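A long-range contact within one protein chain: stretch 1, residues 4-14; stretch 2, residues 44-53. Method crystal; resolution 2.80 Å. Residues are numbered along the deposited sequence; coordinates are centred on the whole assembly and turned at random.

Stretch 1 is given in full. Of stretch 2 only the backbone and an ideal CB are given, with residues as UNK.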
# COMPACT_ATOMS: atom_id res chain seq x y z
N VAL L 4 -28.81 -32.49 22.24
CA VAL L 4 -29.92 -33.42 22.06
C VAL L 4 -30.70 -33.14 20.76
O VAL L 4 -31.04 -32.00 20.44
CB VAL L 4 -30.84 -33.49 23.33
CG1 VAL L 4 -31.45 -32.13 23.69
CG2 VAL L 4 -31.91 -34.57 23.20
N VAL L 5 -30.95 -34.23 20.01
CA VAL L 5 -31.67 -34.24 18.74
C VAL L 5 -33.11 -34.71 19.01
O VAL L 5 -33.34 -35.88 19.33
CB VAL L 5 -30.94 -35.12 17.68
CG1 VAL L 5 -31.67 -35.10 16.34
CG2 VAL L 5 -29.50 -34.66 17.50
N THR L 6 -34.06 -33.77 18.90
CA THR L 6 -35.51 -33.91 19.09
C THR L 6 -36.13 -34.39 17.77
O THR L 6 -35.46 -34.38 16.74
CB THR L 6 -36.08 -32.52 19.52
OG1 THR L 6 -35.29 -31.98 20.59
CG2 THR L 6 -37.55 -32.57 19.97
N GLN L 7 -37.43 -34.80 17.81
CA GLN L 7 -38.18 -35.20 16.62
C GLN L 7 -38.34 -34.00 15.69
O GLN L 7 -38.34 -34.17 14.47
CB GLN L 7 -39.55 -35.78 17.02
CG GLN L 7 -40.26 -36.55 15.89
CD GLN L 7 -39.46 -37.73 15.36
OE1 GLN L 7 -39.09 -38.65 16.10
NE2 GLN L 7 -39.22 -37.74 14.06
N ALA L 8 -38.41 -32.79 16.28
CA ALA L 8 -38.53 -31.51 15.58
C ALA L 8 -37.35 -31.32 14.62
O ALA L 8 -37.56 -30.87 13.50
CB ALA L 8 -38.59 -30.37 16.58
N HIS L 9 -36.13 -31.72 15.05
CA HIS L 9 -34.90 -31.66 14.26
C HIS L 9 -34.96 -32.67 13.11
O HIS L 9 -34.66 -32.31 11.98
CB HIS L 9 -33.66 -31.92 15.15
CG HIS L 9 -33.46 -30.91 16.24
ND1 HIS L 9 -33.29 -29.57 15.97
CD2 HIS L 9 -33.36 -31.10 17.58
CE1 HIS L 9 -33.12 -28.98 17.14
NE2 HIS L 9 -33.16 -29.86 18.14
N ILE L 10 -35.40 -33.93 13.41
CA ILE L 10 -35.53 -35.03 12.44
C ILE L 10 -36.52 -34.64 11.32
O ILE L 10 -36.24 -34.90 10.15
CB ILE L 10 -35.93 -36.37 13.12
CG1 ILE L 10 -35.03 -36.67 14.35
CG2 ILE L 10 -35.91 -37.53 12.11
CD1 ILE L 10 -35.61 -37.60 15.38
N ASP L 11 -37.65 -33.98 11.68
CA ASP L 11 -38.69 -33.53 10.75
C ASP L 11 -38.22 -32.39 9.83
O ASP L 11 -38.80 -32.20 8.76
CB ASP L 11 -39.94 -33.10 11.53
CG ASP L 11 -40.64 -34.22 12.28
OD1 ASP L 11 -40.63 -35.37 11.79
OD2 ASP L 11 -41.22 -33.94 13.36
N ARG L 12 -37.17 -31.66 10.23
CA ARG L 12 -36.60 -30.53 9.49
C ARG L 12 -35.59 -30.94 8.42
O ARG L 12 -35.27 -30.13 7.55
CB ARG L 12 -35.91 -29.54 10.46
CG ARG L 12 -36.85 -28.69 11.31
CD ARG L 12 -37.49 -27.53 10.57
NE ARG L 12 -36.49 -26.64 9.98
CZ ARG L 12 -36.77 -25.47 9.43
NH1 ARG L 12 -38.01 -25.02 9.43
NH2 ARG L 12 -35.81 -24.74 8.90
N VAL L 13 -35.05 -32.19 8.50
CA VAL L 13 -34.00 -32.72 7.62
C VAL L 13 -34.37 -32.53 6.11
O VAL L 13 -33.56 -31.98 5.36
CB VAL L 13 -33.63 -34.20 7.97
CG1 VAL L 13 -32.61 -34.78 6.99
CG2 VAL L 13 -33.09 -34.30 9.38
N GLY L 14 -35.58 -32.94 5.71
CA GLY L 14 -36.06 -32.80 4.33
C GLY L 14 -36.15 -31.35 3.91
O GLY L 14 -35.55 -30.96 2.89
N UNK L 44 -23.20 -33.50 5.75
CA UNK L 44 -22.94 -33.26 7.17
C UNK L 44 -24.19 -33.55 8.00
O UNK L 44 -24.09 -34.28 8.98
CB UNK L 44 -22.48 -31.82 7.39
N UNK L 45 -25.37 -33.03 7.57
CA UNK L 45 -26.66 -33.24 8.26
C UNK L 45 -26.94 -34.75 8.39
O UNK L 45 -27.20 -35.22 9.50
CB UNK L 45 -27.80 -32.55 7.50
N UNK L 46 -26.80 -35.51 7.27
CA UNK L 46 -26.98 -36.97 7.21
C UNK L 46 -26.06 -37.71 8.20
O UNK L 46 -26.51 -38.63 8.88
CB UNK L 46 -26.71 -37.47 5.79
N UNK L 47 -24.79 -37.28 8.29
CA UNK L 47 -23.78 -37.86 9.18
C UNK L 47 -24.13 -37.61 10.66
O UNK L 47 -23.95 -38.52 11.49
CB UNK L 47 -22.40 -37.28 8.86
N UNK L 48 -24.63 -36.39 10.99
CA UNK L 48 -25.03 -35.97 12.34
C UNK L 48 -26.24 -36.79 12.79
O UNK L 48 -26.21 -37.34 13.90
CB UNK L 48 -25.35 -34.47 12.38
N UNK L 49 -27.26 -36.90 11.92
CA UNK L 49 -28.49 -37.66 12.20
C UNK L 49 -28.19 -39.15 12.41
O UNK L 49 -28.78 -39.76 13.30
CB UNK L 49 -29.49 -37.49 11.06
N UNK L 50 -27.28 -39.72 11.59
CA UNK L 50 -26.90 -41.13 11.66
C UNK L 50 -26.22 -41.43 13.00
O UNK L 50 -26.50 -42.47 13.62
CB UNK L 50 -25.97 -41.50 10.50
N UNK L 51 -25.33 -40.50 13.45
CA UNK L 51 -24.61 -40.61 14.73
C UNK L 51 -25.57 -40.41 15.91
O UNK L 51 -25.46 -41.13 16.91
CB UNK L 51 -23.48 -39.59 14.80
N UNK L 52 -26.52 -39.43 15.79
CA UNK L 52 -27.57 -39.14 16.77
C UNK L 52 -28.41 -40.37 17.00
O UNK L 52 -28.82 -40.63 18.13
CB UNK L 52 -28.45 -37.98 16.31
N UNK L 53 -28.63 -41.16 15.92
CA UNK L 53 -29.37 -42.41 15.89
C UNK L 53 -28.60 -43.51 16.63
O UNK L 53 -29.22 -44.24 17.40
CB UNK L 53 -29.65 -42.83 14.44

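Stretch 2 is helical throughout, and its axis runs at 148° to the helix of residues 7-14, a roughly antiparallel arrangement with a closest approach of 11.2 Å. Stretch 1 offers it mainly the apolar side chains of Val5, Ile10 and Val13, so apolar partners are expected wherever CA-to-CB points toward them.

Position 44 is out of reach of stretch 1, its ideal CB having nothing of that stretch within 5.5 Å. Any residue at ease in a helix would do as far as this contact is concerned. It is Tyr44, whose OH is hydrogen-bonded elsewhere in the structure.

Position 45 points toward stretch 1, and its ideal CB lies 5.3 Å from Val13 CG1. One or two further carbons would close that distance, and no polar group waits there to be answered, so valine, isoleucine, leucine or methionine would all be plausible. The residue is Ile45. With chi1 in the m well, Ile45 CG2 comes to 4.0 Å from Val13 CG1, an apolar contact made by the short branch at the beta carbon.

Positions 46 and 47 place few demands on the side chain. The first points sideways and the second is out of reach; small or polar residues would serve equally well at both. They are Ala46 and Ala47, which favour the helix and make no contact with stretch 1.

Position 48 also points sideways, with no atom of stretch 1 near its ideal CB, so the choice is again loosely constrained. Val48 occupies it and makes no contact with stretch 1.

Position 49 is the centre of the contact. Its CA-to-CB bond points toward stretch 1, yet the ideal CB is still 5.1 Å from Val13 CG2, and beyond it lies a space bordered by Val5, Ile10 and Val13. A long apolar chain suits this best: methionine could cross the gap, while leucine or phenylalanine might fill part of it. The residue is Met49, with all three chi angles in the m well. Its terminal methyl gathers the contacts: Met49 CE lies 3.6 Å from Ile10 CG1, 3.8 Å from Val5 CG1 and 3.8 Å from Val13 CG2. One flexible, unbranched side chain thus joins residues on successive parts of stretch 1.

Positions 50 and 51 are out of reach, and stretch 1 could not distinguish a charged residue from an apolar one at either. They are Glu50 and Leu51.

Position 52 points toward stretch 1 at much closer quarters: its ideal CB is already 3.7 Å from Val5 CG2. A small residue is enough, and alanine is the natural apolar candidate, though serine might be accommodated. Ala52 packs its CB against Val5 CG2 at 3.7 Å, so a single methyl is enough where position 49 needs a long chain.

Position 53 is out of reach again and would readily take a polar residue. It is Ser53, whose side chain makes no contact with stretch 1.

Stretch 2 (44-53) YIAAVMELAS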
# COMPACT_ATOMS: atom_id res chain seq x y z
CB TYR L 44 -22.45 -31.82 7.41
CG TYR L 44 -22.21 -31.48 8.86
CD1 TYR L 44 -21.07 -31.92 9.52
CD2 TYR L 44 -23.09 -30.66 9.56
CE1 TYR L 44 -20.84 -31.61 10.86
CE2 TYR L 44 -22.87 -30.33 10.90
CZ TYR L 44 -21.74 -30.81 11.55
OH TYR L 44 -21.51 -30.49 12.87
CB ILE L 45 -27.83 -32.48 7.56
CG1 ILE L 45 -27.66 -30.95 7.69
CG2 ILE L 45 -29.20 -32.92 8.11
CD1 ILE L 45 -28.40 -30.11 6.66
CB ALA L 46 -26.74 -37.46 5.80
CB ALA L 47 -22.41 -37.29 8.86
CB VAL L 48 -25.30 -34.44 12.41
CG1 VAL L 48 -26.01 -34.04 13.70
CG2 VAL L 48 -24.00 -33.65 12.27
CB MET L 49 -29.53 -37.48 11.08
CG MET L 49 -30.00 -36.03 10.86
SD MET L 49 -30.44 -35.11 12.35
CE MET L 49 -32.00 -35.76 12.66
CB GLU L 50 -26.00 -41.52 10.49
CG GLU L 50 -26.06 -43.01 10.18
CD GLU L 50 -24.95 -43.54 9.30
OE1 GLU L 50 -24.82 -43.05 8.15
OE2 GLU L 50 -24.22 -44.45 9.74
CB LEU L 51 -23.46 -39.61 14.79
CG LEU L 51 -22.46 -39.79 15.93
CD1 LEU L 51 -21.46 -40.90 15.63
CD2 LEU L 51 -21.77 -38.52 16.22
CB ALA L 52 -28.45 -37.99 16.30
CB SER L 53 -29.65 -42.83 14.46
OG SER L 53 -30.52 -43.94 14.44
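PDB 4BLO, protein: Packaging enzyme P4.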